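Local atomic coordinates of fiber protein (Duck adenovirus 1, PDB entry 6ITX), a protein that probably attaches the virus to a host-cell receptor, this chain being the C-terminal head domain of a trimeric adenovirus fiber. Residues 95-100 with 183-188; 162-167 with 260-265; 234-239 with 286-291; 239-244 with 267-272. All blocks are in the same frame, centred on the assembly; numbering follows the deposited sequence.

Contact 1: 95-100 with 183-188; sequences RIISMG and PVVWSG
Ile96 O is gripped by two backbone donors of the facing segment, Trp186 N at 2.9 Å and Ser187 N at 3.2 Å. The two do not approach alike: Trp186 N stands well above the carbonyl plane, 44° out of it, and its N-H is bent, while Ser187 N lies much nearer that plane with a straighter N-H. A side-chain bond follows further along strand 95-100. The indole donates from Trp186 NE1 to Ser98 OG (3.0 Å, 163° at the hydrogen), and the hydroxyl sits at the ring's edge, almost in its plane. Ser98 OG is placed between the backbone N and the carbonyl carbon (chi1 75°), which turns it to this edge. Val184 and Ser98 exchange backbone bonds, and Ile96 N donates to Ser187 O.

The pairing is antiparallel, and its register slips by one between Ile96 and Ile97. Because Trp186 and Ser187 together face Ile96, this is a classic beta bulge, set where the backbone of 183-188 turns a corner. Ser187 OG anchors to Thr94 O.

Packing differs on the two faces. On that of Ile96, Ser98 and Ser187, the Ile96 CB meets Trp186 CB at 3.9 Å and its CG1 rests on Ser187 CB; Gly132 of a second subunit also packs on Ile96. Across the sheet Ile97 divides its branches: CG2 touches Val185 CG2 at 4.0 Å, while CD1 lies alongside Pro183 CB at 4.1 Å, both side chains pointing the same way. Pro167 packs against Ile97 and Met99.

Contact 2: 162-167 with 260-265; sequences GLVLCP and LNAIYM
Leu163 and Leu165 pair with Met265 and Ile263 in a regular antiparallel strand contact near the centre of the head domain, every touching residue being buried. The axes of strands 162-165 and 262-265 approach to 4.7 Å at 161°. Four backbone bonds hold the register: Leu163 and Met265 exchange two, and Leu165 and Ile263 two more, the straightest running from Ile263 N to Leu165 O (174°).

One face carries Leu163, Leu165, Ile263 and Met265. Here Met265 CG, anti to the carbonyl carbon (chi1 -58°), and a nearly extended chi2 place SD 4.1 Å from Leu165 CD1, and Leu165 CB meets Ile263 CB. Ile139 packs against both Leu165 and Met265. Val164 CG1 touches Ala262 CB, which points toward strand 162-165, at 3.8 Å. On the face of Val164 and Tyr264, Val164 CG2 approaches the Tyr264 ring edge near its plane. That ring runs along the partner strand to Gly162, where Tyr264 OH lies 3.7 Å from CA.

Between these segments every hydrogen bond is backbone to backbone, so the peptide groups set the strands' register and orientation; the side chains add mainly apolar packing, the Tyr264 hydroxyl finding its partner in Lys218 N.

Contact 3: 234-239 with 286-291; sequences TGTTGM and NTFFLT
Thr236 OG1 is held from two sources: Phe288 N donates to it at 2.8 Å, and a water lies 2.7 Å from it. The same water donates to Asn286 O, so it links the hydroxyl to the loop leading into strand 288-299. The contact is the antiparallel pairing of that strand with the end of strand 226-235, two neighbours in the sheet of the head. Its register is set by Thr234 and Leu290, which exchange backbone bonds, with Leu290 N to Thr234 O at 2.7 Å. Gly235 then faces Phe289 as a non-hydrogen-bonded pair, their CA atoms 3.9 Å apart, and Thr236 N donates to Phe288 O.

The Phe288 ring covers the strand at Gly235. Its CG stands between the backbone N and the carbonyl carbon (chi1 78°), which carries the ring over the facing strand, so that Thr236 N too lies over the ring face.

Leu290 O also accepts from Asn206 ND2 of a second subunit, which brings this part of the strand to the interface with that subunit. Beyond Thr236 the backbone turns, Met239 N bonding back to Thr236 O, and Met239 SD reaches Thr287 CG2 at 3.8 Å. Gly235 CA sits 3.8 Å from the centroid of the Phe288 ring, 18° off its normal, a CH-pi contact.

Contact 4: 239-244 with 267-272; sequences MNFTGG and FVITQS
Phe241 lays its ring against Ile269, with CD1 3.5 Å from Ile269 CG2, the methyl approaching obliquely to the ring. Gln271 runs beside the ring and points the same way, its CG 3.8 Å from Phe241 CD1 and the amide plane turned 39° from the ring plane. Thr270 O lies at the ring's edge, in plane. The extended Gln271 chain then delivers NE2 to Met239 O at 2.8 Å, on a lone pair and in the carbonyl plane; the contact lies within 11° of the amide's own plane. Thr276 O also accepts from Gln271 NE2, and Gln271 OE1 bonds to Ser154 OG, so both ends of this buried amide are satisfied and its rotation is fixed.

These segments close the far end of the hairpin formed by strands 241-253 and 262-271, antiparallel at 159°. Phe241 pairs with Gln271 but Gly243 with Thr270, leaving Thr242 as the extra residue of a beta bulge. Thr242 N donates to Thr270 O, and Thr270 N to Gly243 O at 3.0 Å.

On the exposed side the two threonine side chains meet at about a right angle, OG1 of Thr242 hydrogen-bonded to OG1 of Thr270 at 2.8 Å. Thr242 CG2 rests 3.7 Å from Ser272 CB, and Ser272 N donates to Asn240 O at 3.0 Å, nearly along the C=O axis.

All four contacts are antiparallel pairings between neighbouring strands of the head's beta structure, but they differ in depth. Contact 2 is wholly buried, its centre about 7 Å from the centre of the chain, and joins regular strands with mostly apolar side chains; contacts 1, 3 and 4 have centres about 15 to 19 Å from it, are partly exposed and add side-chain hydroxyl, indole or amide bonds. Contacts 1 and 4 each contain a bulge. Contacts 2 and 4 share strand 262-271 and touch where Leu163 meets Phe267. Contact 4 is nested within contact 3, shares Met239 with it and packs Phe241 on Phe289. Contact 1 meets contact 2 through Pro167, and contacts 1 and 3 both reach the second subunit.

Contact 1: 95-100 with 183-188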
loop_
_atom_site.group_PDB
_atom_site.type_symbol
_atom_site.label_atom_id
_atom_site.label_comp_id
_atom_site.label_asym_id
_atom_site.label_seq_id
_atom_site.Cartn_x
_atom_site.Cartn_y
_atom_site.Cartn_z
ATOM N N ARG A 95 7.191 -12.593 -12.919
ATOM C CA ARG A 95 6.155 -13.355 -13.601
ATOM C C ARG A 95 4.842 -12.590 -13.568
ATOM O O ARG A 95 4.595 -11.786 -12.662
ATOM C CB ARG A 95 5.966 -14.739 -12.968
ATOM C CG ARG A 95 7.278 -15.357 -12.588
ATOM C CD ARG A 95 7.205 -16.828 -12.277
ATOM N NE ARG A 95 8.544 -17.260 -11.894
ATOM C CZ ARG A 95 9.303 -18.081 -12.613
ATOM N NH1 ARG A 95 10.523 -18.384 -12.189
ATOM N NH2 ARG A 95 8.840 -18.609 -13.747
ATOM N N ILE A 96 3.999 -12.847 -14.565
ATOM C CA ILE A 96 2.769 -12.096 -14.752
ATOM C C ILE A 96 1.647 -13.055 -15.117
ATOM O O ILE A 96 1.816 -13.910 -15.992
ATOM C CB ILE A 96 2.919 -11.033 -15.851
ATOM C CG1 ILE A 96 4.248 -10.276 -15.709
ATOM C CG2 ILE A 96 1.713 -10.094 -15.840
ATOM C CD1 ILE A 96 4.269 -8.983 -16.470
ATOM N N ILE A 97 0.506 -12.925 -14.438
ATOM C CA ILE A 97 -0.735 -13.568 -14.845
ATOM C C ILE A 97 -1.841 -12.543 -14.692
ATOM O O ILE A 97 -1.703 -11.547 -13.983
ATOM C CB ILE A 97 -1.114 -14.843 -14.037
ATOM C CG1 ILE A 97 -1.430 -14.500 -12.574
ATOM C CG2 ILE A 97 -0.065 -15.944 -14.187
ATOM C CD1 ILE A 97 -2.148 -15.607 -11.830
ATOM N N SER A 98 -2.958 -12.814 -15.349
ATOM C CA SER A 98 -4.136 -11.981 -15.224
ATOM C C SER A 98 -5.381 -12.858 -15.294
ATOM O O SER A 98 -5.360 -13.959 -15.851
ATOM C CB SER A 98 -4.160 -10.898 -16.312
ATOM O OG SER A 98 -4.521 -11.455 -17.553
ATOM N N MET A 99 -6.465 -12.371 -14.694
ATOM C CA MET A 99 -7.729 -13.091 -14.727
ATOM C C MET A 99 -8.866 -12.125 -15.010
ATOM O O MET A 99 -8.811 -10.952 -14.639
ATOM C CB MET A 99 -7.977 -13.825 -13.415
ATOM C CG MET A 99 -6.688 -14.196 -12.715
ATOM S SD MET A 99 -7.009 -14.854 -11.089
ATOM C CE MET A 99 -5.343 -15.231 -10.630
ATOM N N GLY A 100 -9.895 -12.626 -15.673
ATOM C CA GLY A 100 -10.994 -11.775 -16.041
ATOM C C GLY A 100 -10.693 -11.009 -17.314
ATOM O O GLY A 100 -9.757 -11.314 -18.059
ATOM N N PRO A 183 -6.480 -18.346 -15.606
ATOM C CA PRO A 183 -5.531 -17.240 -15.726
ATOM C C PRO A 183 -4.940 -17.236 -17.129
ATOM O O PRO A 183 -5.070 -18.196 -17.892
ATOM C CB PRO A 183 -4.471 -17.538 -14.653
ATOM C CG PRO A 183 -4.998 -18.688 -13.854
ATOM C CD PRO A 183 -5.979 -19.415 -14.731
ATOM N N VAL A 184 -4.317 -16.119 -17.480
ATOM C CA VAL A 184 -3.620 -15.958 -18.748
ATOM C C VAL A 184 -2.204 -15.583 -18.367
ATOM O O VAL A 184 -1.978 -14.523 -17.771
ATOM C CB VAL A 184 -4.254 -14.882 -19.648
ATOM C CG1 VAL A 184 -3.307 -14.507 -20.766
ATOM C CG2 VAL A 184 -5.599 -15.338 -20.198
ATOM N N VAL A 185 -1.254 -16.449 -18.679
ATOM C CA VAL A 185 0.122 -16.220 -18.273
ATOM C C VAL A 185 0.788 -15.312 -19.293
ATOM O O VAL A 185 0.922 -15.690 -20.460
ATOM C CB VAL A 185 0.873 -17.546 -18.141
ATOM C CG1 VAL A 185 2.282 -17.298 -17.618
ATOM C CG2 VAL A 185 0.100 -18.482 -17.246
ATOM N N TRP A 186 1.202 -14.111 -18.850
ATOM C CA TRP A 186 1.974 -13.167 -19.657
ATOM C C TRP A 186 3.475 -13.238 -19.419
ATOM O O TRP A 186 4.232 -12.693 -20.226
ATOM C CB TRP A 186 1.535 -11.721 -19.409
ATOM C CG TRP A 186 0.102 -11.471 -19.668
ATOM C CD1 TRP A 186 -0.905 -11.498 -18.755
ATOM C CD2 TRP A 186 -0.503 -11.148 -20.922
ATOM N NE1 TRP A 186 -2.102 -11.224 -19.359
ATOM C CE2 TRP A 186 -1.885 -11.008 -20.694
ATOM C CE3 TRP A 186 -0.016 -10.971 -22.215
ATOM C CZ2 TRP A 186 -2.785 -10.693 -21.716
ATOM C CZ3 TRP A 186 -0.914 -10.651 -23.230
ATOM C CH2 TRP A 186 -2.278 -10.514 -22.970
ATOM N N SER A 187 3.933 -13.863 -18.342
ATOM C CA SER A 187 5.361 -14.135 -18.202
ATOM C C SER A 187 5.549 -15.393 -17.369
ATOM O O SER A 187 5.056 -15.454 -16.238
ATOM C CB SER A 187 6.089 -12.957 -17.568
ATOM O OG SER A 187 7.440 -13.282 -17.296
ATOM N N GLY A 188 6.231 -16.390 -17.936
ATOM C CA GLY A 188 6.579 -17.616 -17.238
ATOM C C GLY A 188 5.982 -18.860 -17.888
ATOM O O GLY A 188 5.197 -18.793 -18.833
#

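Contact 2: 162-167 with 260-265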
loop_
_atom_site.group_PDB
_atom_site.type_symbol
_atom_site.label_atom_id
_atom_site.label_comp_id
_atom_site.label_asym_id
_atom_site.label_seq_id
_atom_site.Cartn_x
_atom_site.Cartn_y
_atom_site.Cartn_z
ATOM N N GLY A 162 -17.915 -10.449 -1.100
ATOM C CA GLY A 162 -16.710 -11.261 -0.994
ATOM C C GLY A 162 -16.440 -11.993 -2.298
ATOM O O GLY A 162 -17.367 -12.475 -2.955
ATOM N N LEU A 163 -15.170 -12.076 -2.658
ATOM C CA LEU A 163 -14.732 -12.738 -3.876
ATOM C C LEU A 163 -13.582 -13.657 -3.527
ATOM O O LEU A 163 -12.874 -13.448 -2.545
ATOM C CB LEU A 163 -14.234 -11.749 -4.929
ATOM C CG LEU A 163 -15.233 -10.710 -5.405
ATOM C CD1 LEU A 163 -14.465 -9.587 -6.045
ATOM C CD2 LEU A 163 -16.209 -11.348 -6.396
ATOM N N VAL A 164 -13.370 -14.662 -4.351
ATOM C CA VAL A 164 -12.194 -15.495 -4.210
ATOM C C VAL A 164 -11.412 -15.405 -5.500
ATOM O O VAL A 164 -11.996 -15.400 -6.591
ATOM C CB VAL A 164 -12.553 -16.958 -3.866
ATOM C CG1 VAL A 164 -11.301 -17.791 -3.676
ATOM C CG2 VAL A 164 -13.439 -17.007 -2.603
ATOM N N LEU A 165 -10.097 -15.281 -5.367
ATOM C CA LEU A 165 -9.168 -15.396 -6.479
ATOM C C LEU A 165 -8.537 -16.766 -6.390
ATOM O O LEU A 165 -7.933 -17.096 -5.369
ATOM C CB LEU A 165 -8.072 -14.332 -6.423
ATOM C CG LEU A 165 -8.478 -12.876 -6.285
ATOM C CD1 LEU A 165 -7.330 -12.010 -6.781
ATOM C CD2 LEU A 165 -9.796 -12.578 -7.031
ATOM N N CYS A 166 -8.652 -17.554 -7.454
ATOM C CA CYS A 166 -8.052 -18.883 -7.513
ATOM C C CYS A 166 -7.127 -18.955 -8.718
ATOM O O CYS A 166 -7.495 -19.506 -9.765
ATOM C CB CYS A 166 -9.116 -19.975 -7.577
ATOM S SG CYS A 166 -8.415 -21.595 -7.246
ATOM N N PRO A 167 -5.916 -18.417 -8.606
ATOM C CA PRO A 167 -4.976 -18.491 -9.740
ATOM C C PRO A 167 -4.618 -19.912 -10.143
ATOM O O PRO A 167 -4.119 -20.119 -11.256
ATOM C CB PRO A 167 -3.744 -17.717 -9.236
ATOM C CG PRO A 167 -3.904 -17.613 -7.766
ATOM C CD PRO A 167 -5.365 -17.699 -7.448
ATOM N N LEU A 260 -3.415 -25.943 -1.524
ATOM C CA LEU A 260 -3.017 -24.587 -1.876
ATOM C C LEU A 260 -3.962 -23.535 -1.302
ATOM O O LEU A 260 -5.147 -23.793 -1.065
ATOM C CB LEU A 260 -2.976 -24.432 -3.392
ATOM C CG LEU A 260 -1.925 -25.239 -4.133
ATOM C CD1 LEU A 260 -1.736 -24.647 -5.522
ATOM C CD2 LEU A 260 -0.620 -25.246 -3.341
ATOM N N ASN A 261 -3.427 -22.322 -1.123
ATOM C CA ASN A 261 -4.155 -21.194 -0.547
ATOM C C ASN A 261 -4.670 -20.290 -1.662
ATOM O O ASN A 261 -3.885 -19.813 -2.491
ATOM C CB ASN A 261 -3.262 -20.370 0.386
ATOM C CG ASN A 261 -2.861 -21.112 1.642
ATOM O OD1 ASN A 261 -3.595 -21.951 2.157
ATOM N ND2 ASN A 261 -1.692 -20.779 2.157
ATOM N N ALA A 262 -5.974 -20.030 -1.667
ATOM C CA ALA A 262 -6.512 -19.012 -2.551
ATOM C C ALA A 262 -6.520 -17.692 -1.787
ATOM O O ALA A 262 -6.065 -17.629 -0.643
ATOM C CB ALA A 262 -7.899 -19.412 -3.052
ATOM N N ILE A 263 -7.033 -16.624 -2.407
ATOM C CA ILE A 263 -7.115 -15.316 -1.759
ATOM C C ILE A 263 -8.575 -14.889 -1.670
ATOM O O ILE A 263 -9.265 -14.809 -2.695
ATOM C CB ILE A 263 -6.296 -14.250 -2.497
ATOM C CG1 ILE A 263 -4.819 -14.613 -2.476
ATOM C CG2 ILE A 263 -6.481 -12.912 -1.841
ATOM C CD1 ILE A 263 -4.366 -15.198 -3.795
ATOM N N TYR A 264 -9.039 -14.617 -0.443
ATOM C CA TYR A 264 -10.357 -14.044 -0.197
ATOM C C TYR A 264 -10.253 -12.527 -0.132
ATOM O O TYR A 264 -9.297 -11.973 0.418
ATOM C CB TYR A 264 -10.953 -14.573 1.113
ATOM C CG TYR A 264 -12.335 -14.039 1.464
ATOM C CD1 TYR A 264 -13.452 -14.356 0.686
ATOM C CD2 TYR A 264 -12.530 -13.243 2.587
ATOM C CE1 TYR A 264 -14.724 -13.883 1.008
ATOM C CE2 TYR A 264 -13.810 -12.769 2.929
ATOM C CZ TYR A 264 -14.904 -13.089 2.134
ATOM O OH TYR A 264 -16.175 -12.615 2.461
ATOM N N MET A 265 -11.238 -11.855 -0.704
ATOM C CA MET A 265 -11.241 -10.404 -0.766
ATOM C C MET A 265 -12.645 -9.936 -0.478
ATOM O O MET A 265 -13.562 -10.255 -1.237
ATOM C CB MET A 265 -10.791 -9.923 -2.134
ATOM C CG MET A 265 -9.422 -10.447 -2.467
ATOM S SD MET A 265 -8.717 -9.558 -3.819
ATOM C CE MET A 265 -7.084 -9.336 -3.211
#

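Contact 3: 234-239 with 286-291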
loop_
_atom_site.group_PDB
_atom_site.type_symbol
_atom_site.label_atom_id
_atom_site.label_comp_id
_atom_site.label_asym_id
_atom_site.label_seq_id
_atom_site.Cartn_x
_atom_site.Cartn_y
_atom_site.Cartn_z
ATOM N N THR A 234 -16.177 4.758 -8.615
ATOM C CA THR A 234 -17.108 5.671 -9.249
ATOM C C THR A 234 -18.335 4.897 -9.726
ATOM O O THR A 234 -18.439 3.676 -9.548
ATOM C CB THR A 234 -16.443 6.404 -10.400
ATOM O OG1 THR A 234 -17.334 7.418 -10.855
ATOM C CG2 THR A 234 -16.133 5.435 -11.532
ATOM N N GLY A 235 -19.274 5.611 -10.338
ATOM C CA GLY A 235 -20.475 4.954 -10.818
ATOM C C GLY A 235 -21.522 5.960 -11.249
ATOM O O GLY A 235 -21.219 7.135 -11.466
ATOM N N THR A 236 -22.758 5.468 -11.371
ATOM C CA THR A 236 -23.879 6.305 -11.774
ATOM C C THR A 236 -23.997 7.524 -10.863
ATOM O O THR A 236 -23.603 7.496 -9.700
ATOM C CB THR A 236 -25.172 5.478 -11.760
ATOM O OG1 THR A 236 -24.951 4.231 -12.438
ATOM C CG2 THR A 236 -26.299 6.202 -12.443
ATOM N N THR A 237 -24.580 8.596 -11.401
ATOM C CA THR A 237 -24.482 9.916 -10.784
ATOM C C THR A 237 -25.089 9.955 -9.383
ATOM O O THR A 237 -24.487 10.518 -8.453
ATOM C CB THR A 237 -25.121 10.969 -11.685
ATOM O OG1 THR A 237 -24.184 11.339 -12.709
ATOM C CG2 THR A 237 -25.514 12.206 -10.884
ATOM N N GLY A 238 -26.245 9.370 -9.183
ATOM C CA GLY A 238 -26.555 9.623 -7.784
ATOM C C GLY A 238 -25.999 8.664 -6.737
ATOM O O GLY A 238 -26.549 8.633 -5.635
ATOM N N MET A 239 -24.946 7.881 -7.007
ATOM C CA MET A 239 -24.513 6.894 -6.010
ATOM C C MET A 239 -23.918 7.556 -4.754
ATOM O O MET A 239 -24.123 7.063 -3.637
ATOM C CB MET A 239 -23.515 5.908 -6.632
ATOM C CG MET A 239 -24.155 4.923 -7.630
ATOM S SD MET A 239 -25.598 4.031 -6.944
ATOM C CE MET A 239 -24.773 2.968 -5.756
ATOM N N ASN A 286 -29.194 -0.633 -15.088
ATOM C CA ASN A 286 -27.951 -0.122 -15.658
ATOM C C ASN A 286 -27.173 0.782 -14.699
ATOM O O ASN A 286 -26.071 1.237 -15.046
ATOM C CB ASN A 286 -28.258 0.644 -16.953
ATOM C CG ASN A 286 -29.244 1.820 -16.729
ATOM O OD1 ASN A 286 -30.372 1.639 -16.212
ATOM N ND2 ASN A 286 -28.816 3.023 -17.113
ATOM N N THR A 287 -27.735 1.090 -13.530
ATOM C CA THR A 287 -26.953 1.719 -12.481
ATOM C C THR A 287 -25.751 0.842 -12.152
ATOM O O THR A 287 -25.872 -0.386 -12.033
ATOM C CB THR A 287 -27.802 1.929 -11.238
ATOM O OG1 THR A 287 -28.957 2.693 -11.587
ATOM C CG2 THR A 287 -27.014 2.666 -10.192
ATOM N N PHE A 288 -24.585 1.482 -12.009
ATOM C CA PHE A 288 -23.327 0.762 -11.916
ATOM C C PHE A 288 -22.373 1.444 -10.945
ATOM O O PHE A 288 -22.472 2.648 -10.666
ATOM C CB PHE A 288 -22.643 0.677 -13.264
ATOM C CG PHE A 288 -21.940 1.955 -13.657
ATOM C CD1 PHE A 288 -22.666 3.070 -14.044
ATOM C CD2 PHE A 288 -20.559 2.044 -13.634
ATOM C CE1 PHE A 288 -22.032 4.241 -14.412
ATOM C CE2 PHE A 288 -19.922 3.228 -13.998
ATOM C CZ PHE A 288 -20.662 4.319 -14.391
ATOM N N PHE A 289 -21.434 0.646 -10.436
ATOM C CA PHE A 289 -20.230 1.153 -9.808
ATOM C C PHE A 289 -19.034 0.446 -10.435
ATOM O O PHE A 289 -19.156 -0.643 -11.022
ATOM C CB PHE A 289 -20.259 1.021 -8.262
ATOM C CG PHE A 289 -20.103 -0.404 -7.714
ATOM C CD1 PHE A 289 -18.868 -1.060 -7.721
ATOM C CD2 PHE A 289 -21.171 -1.039 -7.103
ATOM C CE1 PHE A 289 -18.733 -2.341 -7.179
ATOM C CE2 PHE A 289 -21.042 -2.312 -6.558
ATOM C CZ PHE A 289 -19.829 -2.966 -6.592
ATOM N N LEU A 290 -17.881 1.112 -10.348
ATOM C CA LEU A 290 -16.663 0.643 -11.004
ATOM C C LEU A 290 -15.481 1.129 -10.178
ATOM O O LEU A 290 -15.206 2.335 -10.114
ATOM C CB LEU A 290 -16.591 1.143 -12.448
ATOM C CG LEU A 290 -15.243 1.043 -13.174
ATOM C CD1 LEU A 290 -14.965 -0.381 -13.604
ATOM C CD2 LEU A 290 -15.198 1.977 -14.353
ATOM N N THR A 291 -14.814 0.199 -9.511
ATOM C CA THR A 291 -13.612 0.540 -8.772
ATOM C C THR A 291 -12.477 0.858 -9.751
ATOM O O THR A 291 -12.439 0.327 -10.870
ATOM C CB THR A 291 -13.194 -0.620 -7.857
ATOM O OG1 THR A 291 -12.396 -1.571 -8.595
ATOM C CG2 THR A 291 -14.423 -1.325 -7.287
HETATM O O HOH W 1 -25.665 4.349 -14.994
#

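Contact 4: 239-244 with 267-272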
loop_
_atom_site.group_PDB
_atom_site.type_symbol
_atom_site.label_atom_id
_atom_site.label_comp_id
_atom_site.label_asym_id
_atom_site.label_seq_id
_atom_site.Cartn_x
_atom_site.Cartn_y
_atom_site.Cartn_z
ATOM N N MET A 239 -24.946 7.881 -7.007
ATOM C CA MET A 239 -24.513 6.894 -6.010
ATOM C C MET A 239 -23.918 7.556 -4.754
ATOM O O MET A 239 -24.123 7.063 -3.637
ATOM C CB MET A 239 -23.515 5.908 -6.632
ATOM C CG MET A 239 -24.155 4.923 -7.630
ATOM S SD MET A 239 -25.598 4.031 -6.944
ATOM C CE MET A 239 -24.773 2.968 -5.756
ATOM N N ASN A 240 -23.185 8.673 -4.917
ATOM C CA ASN A 240 -22.625 9.478 -3.819
ATOM C C ASN A 240 -21.691 8.661 -2.936
ATOM O O ASN A 240 -21.827 8.644 -1.706
ATOM C CB ASN A 240 -23.716 10.131 -2.964
ATOM C CG ASN A 240 -24.627 11.084 -3.768
ATOM O OD1 ASN A 240 -25.817 11.191 -3.484
ATOM N ND2 ASN A 240 -24.077 11.756 -4.766
ATOM N N PHE A 241 -20.730 7.984 -3.563
ATOM C CA PHE A 241 -19.785 7.185 -2.792
ATOM C C PHE A 241 -18.900 8.068 -1.920
ATOM O O PHE A 241 -18.501 9.170 -2.311
ATOM C CB PHE A 241 -18.907 6.343 -3.709
ATOM C CG PHE A 241 -19.659 5.315 -4.472
ATOM C CD1 PHE A 241 -20.339 4.299 -3.809
ATOM C CD2 PHE A 241 -19.701 5.353 -5.863
ATOM C CE1 PHE A 241 -21.056 3.325 -4.522
ATOM C CE2 PHE A 241 -20.416 4.384 -6.571
ATOM C CZ PHE A 241 -21.098 3.372 -5.890
ATOM N N THR A 242 -18.572 7.560 -0.730
ATOM C CA THR A 242 -17.715 8.269 0.203
ATOM C C THR A 242 -16.428 7.540 0.521
ATOM O O THR A 242 -15.515 8.166 1.064
ATOM C CB THR A 242 -18.453 8.549 1.517
ATOM O OG1 THR A 242 -19.011 7.320 2.004
ATOM C CG2 THR A 242 -19.551 9.581 1.302
ATOM N N GLY A 243 -16.314 6.262 0.191
ATOM C CA GLY A 243 -15.076 5.552 0.443
ATOM C C GLY A 243 -15.232 4.061 0.224
ATOM O O GLY A 243 -16.317 3.546 -0.063
ATOM N N GLY A 244 -14.115 3.369 0.370
ATOM C CA GLY A 244 -14.087 1.949 0.094
ATOM C C GLY A 244 -12.885 1.308 0.736
ATOM O O GLY A 244 -11.830 1.935 0.897
ATOM N N PHE A 267 -14.982 -6.569 -0.001
ATOM C CA PHE A 267 -15.047 -5.149 -0.327
ATOM C C PHE A 267 -16.160 -4.519 0.488
ATOM O O PHE A 267 -17.273 -5.057 0.531
ATOM C CB PHE A 267 -15.349 -4.931 -1.811
ATOM C CG PHE A 267 -14.285 -5.419 -2.733
ATOM C CD1 PHE A 267 -14.102 -6.765 -2.946
ATOM C CD2 PHE A 267 -13.474 -4.524 -3.399
ATOM C CE1 PHE A 267 -13.124 -7.205 -3.799
ATOM C CE2 PHE A 267 -12.483 -4.957 -4.248
ATOM C CZ PHE A 267 -12.308 -6.296 -4.455
ATOM N N VAL A 268 -15.873 -3.388 1.123
ATOM C CA VAL A 268 -16.895 -2.580 1.786
ATOM C C VAL A 268 -16.841 -1.188 1.173
ATOM O O VAL A 268 -15.775 -0.560 1.136
ATOM C CB VAL A 268 -16.696 -2.521 3.307
ATOM C CG1 VAL A 268 -17.775 -1.678 3.960
ATOM C CG2 VAL A 268 -16.709 -3.908 3.875
ATOM N N ILE A 269 -17.982 -0.719 0.683
ATOM C CA ILE A 269 -18.087 0.518 -0.080
ATOM C C ILE A 269 -19.213 1.319 0.551
ATOM O O ILE A 269 -20.278 0.757 0.840
ATOM C CB ILE A 269 -18.368 0.224 -1.571
ATOM C CG1 ILE A 269 -17.118 -0.329 -2.273
ATOM C CG2 ILE A 269 -18.907 1.446 -2.293
ATOM C CD1 ILE A 269 -17.398 -0.874 -3.700
ATOM N N THR A 270 -18.985 2.610 0.792
ATOM C CA THR A 270 -19.953 3.420 1.525
ATOM C C THR A 270 -20.464 4.602 0.699
ATOM O O THR A 270 -19.819 5.070 -0.240
ATOM C CB THR A 270 -19.362 3.944 2.835
ATOM O OG1 THR A 270 -18.160 4.685 2.558
ATOM C CG2 THR A 270 -19.076 2.793 3.781
ATOM N N GLN A 271 -21.642 5.082 1.078
ATOM C CA GLN A 271 -22.323 6.176 0.407
ATOM C C GLN A 271 -22.811 7.177 1.451
ATOM O O GLN A 271 -23.120 6.813 2.593
ATOM C CB GLN A 271 -23.544 5.692 -0.404
ATOM C CG GLN A 271 -23.329 4.600 -1.427
ATOM C CD GLN A 271 -24.669 4.021 -1.932
ATOM O OE1 GLN A 271 -25.191 3.058 -1.375
ATOM N NE2 GLN A 271 -25.236 4.633 -2.965
ATOM N N SER A 272 -22.901 8.441 1.044
ATOM C CA SER A 272 -23.472 9.452 1.919
ATOM C C SER A 272 -24.986 9.267 1.977
ATOM O O SER A 272 -25.561 8.417 1.292
ATOM C CB SER A 272 -23.076 10.840 1.440
ATOM O OG SER A 272 -23.466 11.022 0.094
#